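Local coordinates for possible exported protein (Mycobacterium tuberculosis, PDB 3MAY) that binds heme, free or taken from host hemoglobin, and delivers it to the membrane proteins MmpL3 and MmpL11 for iron acquisition, at the interface of chains A and B. Residues are numbered along the deposited sequence; one frame, centred on the assembly and turned at random. Chains: chain A/B, Possible exported protein.

Contact 1: the interface of chains A and B. Residues chain A 90, 94; chain B 85, 89, 93.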
loop_
_atom_site.group_PDB
_atom_site.type_symbol
_atom_site.label_atom_id
_atom_site.label_comp_id
_atom_site.label_asym_id
_atom_site.label_seq_id
_atom_site.Cartn_x
_atom_site.Cartn_y
_atom_site.Cartn_z
ATOM N N ILE A 90 8.182 -3.073 0.330
ATOM C CA ILE A 90 6.710 -3.009 0.276
ATOM C C ILE A 90 6.097 -4.415 0.272
ATOM O O ILE A 90 5.195 -4.730 1.065
ATOM C CB ILE A 90 6.195 -2.162 -0.935
ATOM C CG1 ILE A 90 6.447 -0.678 -0.691
ATOM C CG2 ILE A 90 4.702 -2.366 -1.165
ATOM C CD1 ILE A 90 6.188 0.207 -1.901
ATOM N N GLN A 94 3.949 -6.194 3.415
ATOM C CA GLN A 94 2.652 -6.818 3.318
ATOM C C GLN A 94 2.735 -8.113 4.084
ATOM O O GLN A 94 2.058 -8.293 5.090
ATOM C CB GLN A 94 2.256 -7.113 1.878
ATOM C CG GLN A 94 0.763 -7.235 1.726
ATOM C CD GLN A 94 0.044 -6.045 2.349
ATOM O OE1 GLN A 94 -0.129 -5.000 1.709
ATOM N NE2 GLN A 94 -0.368 -6.194 3.608
ATOM N N SER B 85 -5.854 -5.368 0.241
ATOM C CA SER B 85 -4.602 -4.709 0.615
ATOM C C SER B 85 -3.520 -5.042 -0.404
ATOM O O SER B 85 -2.477 -4.383 -0.431
ATOM C CB SER B 85 -4.134 -5.204 1.993
ATOM O OG SER B 85 -3.611 -6.524 1.906
ATOM N N ALA B 89 -1.178 -2.818 -2.351
ATOM C CA ALA B 89 0.249 -3.059 -2.360
ATOM C C ALA B 89 0.865 -2.821 -3.735
ATOM O O ALA B 89 1.962 -2.262 -3.826
ATOM C CB ALA B 89 0.555 -4.457 -1.838
ATOM N N MET B 93 3.373 0.339 -4.928
ATOM C CA MET B 93 4.640 0.163 -5.657
ATOM C C MET B 93 4.728 1.031 -6.885
ATOM O O MET B 93 5.791 1.564 -7.213
ATOM C CB MET B 93 4.813 -1.288 -6.091
ATOM C CG MET B 93 5.132 -2.220 -4.954
ATOM S SD MET B 93 4.808 -3.948 -5.349
ATOM C CE MET B 93 5.573 -4.681 -3.905
#
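B:Met93 lies beside A:Ile90 where two copies of the secreted part of this heme-binding protein meet through their last helices, 86-95 in chain A and 85-98 in chain B. The methionine can be followed outward. Its CB stays back, 4.7 Å from CD1 of A:Ile90. CG is the first atom to touch, 3.8 Å from the gamma-methyl CG2 of A:Ile90 and 4.0 Å from its terminal methyl CD1. The sulfur SD swings slightly away, about 4.5 Å from CG2 of A:Ile90, and the chain returns at its end: CE packs 3.7 Å from CG2 of A:Ile90 and also reaches its CB. CG2 of the isoleucine therefore sits against both ends of the CG-SD-CE stretch. The extended chain beyond CG, with chi3 at 171°, makes this lengthwise fit possible; the two side chains run past each other in opposite directions, not end on.

On the other side of the patch, A:Gln94 bends at chi2 (51°) and brings its amide over the start of the chain B helix. OE1 lies 3.2 Å from the backbone carbonyl O of B:Ser85. The two oxygens approach without a bond, the carbonyl O standing well off the plane of the amide. OE1 also points roughly toward the methyl CB of B:Ala89, 3.7 Å away and close to the amide plane. At 2.5 Å resolution the amide nitrogen and oxygen are hard to tell apart, and the orientation of the group is uncertain. With both chains copies of one protein, the packing lacks exact two-fold symmetry, and this pairing may belong to the crystal alone. B:Ser85 turns its hydroxyl toward the same amide, chi1 74°, leaving OG 3.7 Å from NE2 of A:Gln94.

Contact 2: the interface of chains A and B. Residues chain A 44, 90; chain B 89, 92-93, 96.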
loop_
_atom_site.group_PDB
_atom_site.type_symbol
_atom_site.label_atom_id
_atom_site.label_comp_id
_atom_site.label_asym_id
_atom_site.label_seq_id
_atom_site.Cartn_x
_atom_site.Cartn_y
_atom_site.Cartn_z
ATOM N N VAL A 44 0.109 8.106 -0.403
ATOM C CA VAL A 44 1.115 8.491 -1.399
ATOM C C VAL A 44 0.471 8.872 -2.732
ATOM O O VAL A 44 1.049 8.653 -3.821
ATOM C CB VAL A 44 2.180 7.410 -1.661
ATOM C CG1 VAL A 44 3.457 8.045 -2.235
ATOM C CG2 VAL A 44 2.501 6.610 -0.390
ATOM N N ILE A 90 8.182 -3.073 0.330
ATOM C CA ILE A 90 6.710 -3.009 0.276
ATOM C C ILE A 90 6.097 -4.415 0.272
ATOM O O ILE A 90 5.195 -4.730 1.065
ATOM C CB ILE A 90 6.195 -2.162 -0.935
ATOM C CG1 ILE A 90 6.447 -0.678 -0.691
ATOM C CG2 ILE A 90 4.702 -2.366 -1.165
ATOM C CD1 ILE A 90 6.188 0.207 -1.901
ATOM N N ALA B 89 -1.178 -2.818 -2.351
ATOM C CA ALA B 89 0.249 -3.059 -2.360
ATOM C C ALA B 89 0.865 -2.821 -3.735
ATOM O O ALA B 89 1.962 -2.262 -3.826
ATOM C CB ALA B 89 0.555 -4.457 -1.838
ATOM N N LEU B 92 0.721 0.793 -4.278
ATOM C CA LEU B 92 1.746 1.441 -3.487
ATOM C C LEU B 92 3.092 1.421 -4.200
ATOM O O LEU B 92 3.851 2.373 -4.089
ATOM C CB LEU B 92 1.861 0.805 -2.102
ATOM C CG LEU B 92 0.739 1.079 -1.103
ATOM C CD1 LEU B 92 0.894 0.169 0.121
ATOM C CD2 LEU B 92 0.701 2.542 -0.702
ATOM N N MET B 93 3.373 0.339 -4.928
ATOM C CA MET B 93 4.640 0.163 -5.657
ATOM C C MET B 93 4.728 1.031 -6.885
ATOM O O MET B 93 5.791 1.564 -7.213
ATOM C CB MET B 93 4.813 -1.288 -6.091
ATOM C CG MET B 93 5.132 -2.220 -4.954
ATOM S SD MET B 93 4.808 -3.948 -5.349
ATOM C CE MET B 93 5.573 -4.681 -3.905
ATOM N N VAL B 96 5.410 4.540 -5.689
ATOM C CA VAL B 96 6.769 4.802 -5.196
ATOM C C VAL B 96 7.731 4.783 -6.382
ATOM O O VAL B 96 8.898 5.285 -6.311
ATOM C CB VAL B 96 7.217 3.717 -4.143
ATOM C CG1 VAL B 96 8.787 3.739 -3.851
ATOM C CG2 VAL B 96 6.354 3.797 -2.880
#
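A:Ile90 meets B:Val96 methyl to methyl, and the aliphatic contacts of this patch gather around that pair. The isoleucine's CD1 lies 3.7 Å from CG2 of B:Val96 as the two side chains pass in opposite directions. In B:Val96 the CG1 branch is anti to the backbone N (chi1 166°), which leaves CG2 as the branch turned to chain A. In A:Ile90, CG1 is carried beside the backbone N and the chain stays extended beyond it (chi2 171°), an arrangement that points the terminal methyl toward the C-terminal end of the chain B helix while CG2 stays with B:Met93.

Backbone carbonyls supply the second kind of contact. O of B:Ala89 stands 3.8 Å from CG2 of A:Ile90, and O of B:Leu92 is 3.9 Å from CD1 of A:Ile90. These are van der Waals contacts of methyl groups against the helix surface. Together the chain B neighbours hide 71 Å² of A:Ile90, far more than of any other residue in the patch.

A looser apolar approach comes from across the helix. A:Val44, in the loop between helices 30-40 and 46-58 with positive phi (66°), faces the side of helix 85-98 that bears the B:Leu92 side chain: CG2 of the valine is 4.5 Å from CD2 of the leucine.

Contacts 1 and 2 are neighbouring stretches of one helix packing, their C-alpha centres about 6 Å apart, and they share A:Ile90, B:Ala89 and B:Met93. Contact 1 runs from the first residue of helix 85-98 of chain B to B:Met93; contact 2 overlaps it from B:Ala89 and goes on to B:Val96. Helix 86-95 of chain A serves both, whereas the loop between helices 30-40 and 46-58 joins in contact 2 alone, so the chain B helix has chain A on two flanks. The deposited assembly holds four copies; whether such pairing matters for carrying heme cannot be judged from this packing.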